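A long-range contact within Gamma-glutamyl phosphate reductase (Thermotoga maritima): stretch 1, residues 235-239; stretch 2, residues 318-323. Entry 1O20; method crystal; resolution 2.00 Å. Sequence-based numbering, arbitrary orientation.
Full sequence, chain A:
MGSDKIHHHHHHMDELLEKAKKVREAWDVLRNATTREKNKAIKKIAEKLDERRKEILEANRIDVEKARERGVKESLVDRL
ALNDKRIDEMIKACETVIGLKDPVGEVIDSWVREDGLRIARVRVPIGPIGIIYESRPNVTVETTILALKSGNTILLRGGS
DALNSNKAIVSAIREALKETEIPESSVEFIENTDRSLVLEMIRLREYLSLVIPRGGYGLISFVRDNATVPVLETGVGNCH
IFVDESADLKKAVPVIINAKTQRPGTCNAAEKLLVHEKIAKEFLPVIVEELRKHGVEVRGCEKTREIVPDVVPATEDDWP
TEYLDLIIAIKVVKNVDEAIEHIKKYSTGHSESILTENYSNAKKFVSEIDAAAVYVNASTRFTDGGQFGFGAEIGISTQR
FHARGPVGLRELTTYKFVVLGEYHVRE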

# COMPACT_ATOMS: atom_id res chain seq x y z
N GLY A 235 6.28 -3.04 -1.83
CA GLY A 235 7.53 -2.94 -2.56
C GLY A 235 7.49 -2.00 -3.76
O GLY A 235 6.48 -1.36 -4.05
N VAL A 236 8.65 -1.95 -4.43
CA VAL A 236 8.90 -1.25 -5.71
C VAL A 236 7.97 -1.70 -6.84
O VAL A 236 7.61 -2.87 -6.94
N GLY A 237 7.60 -0.75 -7.70
CA GLY A 237 6.69 -1.02 -8.80
C GLY A 237 7.32 -0.65 -10.13
O GLY A 237 7.01 0.39 -10.71
N ASN A 238 8.25 -1.49 -10.57
CA ASN A 238 8.76 -1.46 -11.94
C ASN A 238 7.75 -2.14 -12.83
O ASN A 238 7.86 -3.33 -13.11
N CYS A 239 6.78 -1.38 -13.29
CA CYS A 239 5.60 -1.94 -13.95
C CYS A 239 5.73 -1.86 -15.46
O CYS A 239 6.15 -0.80 -16.00
N ASP A 318 18.64 0.78 -17.07
CA ASP A 318 17.27 1.24 -17.25
C ASP A 318 16.23 0.15 -16.95
O ASP A 318 15.20 0.45 -16.34
N TRP A 319 16.49 -1.08 -17.38
CA TRP A 319 15.48 -2.12 -17.37
C TRP A 319 14.93 -2.44 -15.96
O TRP A 319 13.70 -2.56 -15.81
N PRO A 320 15.79 -2.53 -14.93
CA PRO A 320 15.31 -2.67 -13.54
C PRO A 320 14.83 -1.41 -12.81
O PRO A 320 14.20 -1.52 -11.75
N THR A 321 15.10 -0.22 -13.35
CA THR A 321 14.91 1.00 -12.59
C THR A 321 13.47 1.50 -12.63
O THR A 321 12.91 1.66 -13.71
N GLU A 322 12.88 1.72 -11.45
CA GLU A 322 11.61 2.45 -11.33
C GLU A 322 11.93 3.94 -11.27
O GLU A 322 12.59 4.40 -10.35
N TYR A 323 11.49 4.69 -12.27
CA TYR A 323 11.83 6.10 -12.36
C TYR A 323 11.03 6.98 -11.37
O TYR A 323 11.57 7.95 -10.88

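Two side chains, Asn238 and Glu322, do most of the work in this contact, and each reaches for the backbone of the opposite stretch. Their CA atoms are the closest such pair across the stretches, 4.9 Å apart, and they have the largest covered areas, 71 Å² of Asn238 and 77 Å² of Glu322, within a total of 247 Å² summed over both sides. In each residue the CA-to-CB bond points sideways, but the end of the side chain comes nearer to the other stretch.

For Asn238, chi1 is t (-170°) and chi2 is 32°, which carries the amide out to the turn at 319-321. There ND2 donates to the carbonyl O of Trp319; the ND2 to O distance is 3.0 Å and the N-H...O angle 155°, a hydrogen bond of ordinary length and good alignment. The O of Pro320 is 3.6 Å from Asn238 ND2, a contact and no more. Asn238 OD1 lies 3.4 Å from Thr321 O, but both atoms are acceptors, so this proximity supplies no bond. OD1 is satisfied elsewhere in the structure, and ND2 also has a partner there in addition to Trp319 O.

Glu322 extends in the reverse direction. Its chi1 (-178°) and chi2 (-173°) are both t, and chi3 is 49°, so the chain is stretched through CG and CD and places its carboxylate beside 236-237. The backbone N of Gly237 donates to Glu322 OE2 across 3.0 Å. The N-H...O angle of 135° shows a bent bond, less well aligned than the one made by Asn238. The same OE2 is 2.8 Å from the carbonyl O of Gly237, closer than the donor itself. On heavy atoms alone this pair could pass for a hydrogen bond, but with two acceptors facing each other it is not counted as one. Asn238 N, at 4.2 Å from Glu322 OE2, is too distant to add a second backbone donor. The other carboxylate oxygen, OE1, is hydrogen-bonded elsewhere in the structure and also touches Val236, with CG1 3.5 Å away.

The CA-to-CB bond of Val236 points toward the other stretch, with chi1 t (-178°), and its contact with Glu322 is apolar carbon against a carboxylate oxygen. At Gly237 the absence of a side chain matters: an ideally placed CB would point sideways and sit 3.3 Å from Glu322 OE2, a tight fit.

Trp319, Pro320 and Thr321 direct their CA-to-CB bonds away, and their side chains stay back, the nearest approach being Pro320 CB to Asn238 ND2 at 5.0 Å. Their closest contacts with Asn238 are all made through backbone carbonyls. The turn is braced within its own stretch: Thr321 N donates to Asp318 O at 3.1 Å, and Tyr323 OH donates to Asp318 OD1 at 2.7 Å. Asp318 and Tyr323 make no contact with stretch 1, nor do Gly235 and Cys239 with stretch 2.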

# COMPACT_ATOMS: atom_id res chain seq x y z
CB VAL A 236 10.34 -1.53 -6.23
CG1 VAL A 236 10.62 -0.75 -7.56
CG2 VAL A 236 11.38 -1.15 -5.19
CB ASN A 238 10.11 -2.18 -12.03
CG ASN A 238 10.80 -1.96 -13.35
OD1 ASN A 238 10.65 -0.89 -13.98
ND2 ASN A 238 11.58 -2.97 -13.79
CB CYS A 239 4.36 -1.20 -13.48
SG CYS A 239 4.11 -1.34 -11.70
CB ASP A 318 17.01 1.81 -18.64
CG ASP A 318 17.61 3.20 -18.83
OD1 ASP A 318 17.24 4.15 -18.10
OD2 ASP A 318 18.48 3.41 -19.68
CB TRP A 319 15.91 -3.38 -18.17
CG TRP A 319 16.34 -2.99 -19.54
CD1 TRP A 319 17.60 -3.08 -20.07
CD2 TRP A 319 15.54 -2.31 -20.52
NE1 TRP A 319 17.63 -2.52 -21.32
CE2 TRP A 319 16.39 -2.05 -21.64
CE3 TRP A 319 14.20 -1.91 -20.58
CZ2 TRP A 319 15.93 -1.43 -22.79
CZ3 TRP A 319 13.75 -1.27 -21.74
CH2 TRP A 319 14.61 -1.03 -22.82
CB PRO A 320 16.50 -3.27 -12.81
CG PRO A 320 17.68 -2.97 -13.62
CD PRO A 320 17.25 -2.65 -15.02
CB THR A 321 15.82 2.09 -13.17
OG1 THR A 321 17.17 1.68 -13.02
CG2 THR A 321 15.71 3.40 -12.36
CB GLU A 322 10.86 2.02 -10.06
CG GLU A 322 9.51 2.71 -9.90
CD GLU A 322 8.84 2.42 -8.57
OE1 GLU A 322 9.51 2.56 -7.55
OE2 GLU A 322 7.63 2.10 -8.55
CB TYR A 323 11.61 6.60 -13.79
CG TYR A 323 12.39 5.84 -14.86
CD1 TYR A 323 13.78 5.86 -14.87
CD2 TYR A 323 11.75 5.11 -15.84
CE1 TYR A 323 14.48 5.21 -15.86
CE2 TYR A 323 12.46 4.45 -16.81
CZ TYR A 323 13.82 4.49 -16.82
OH TYR A 323 14.55 3.83 -17.80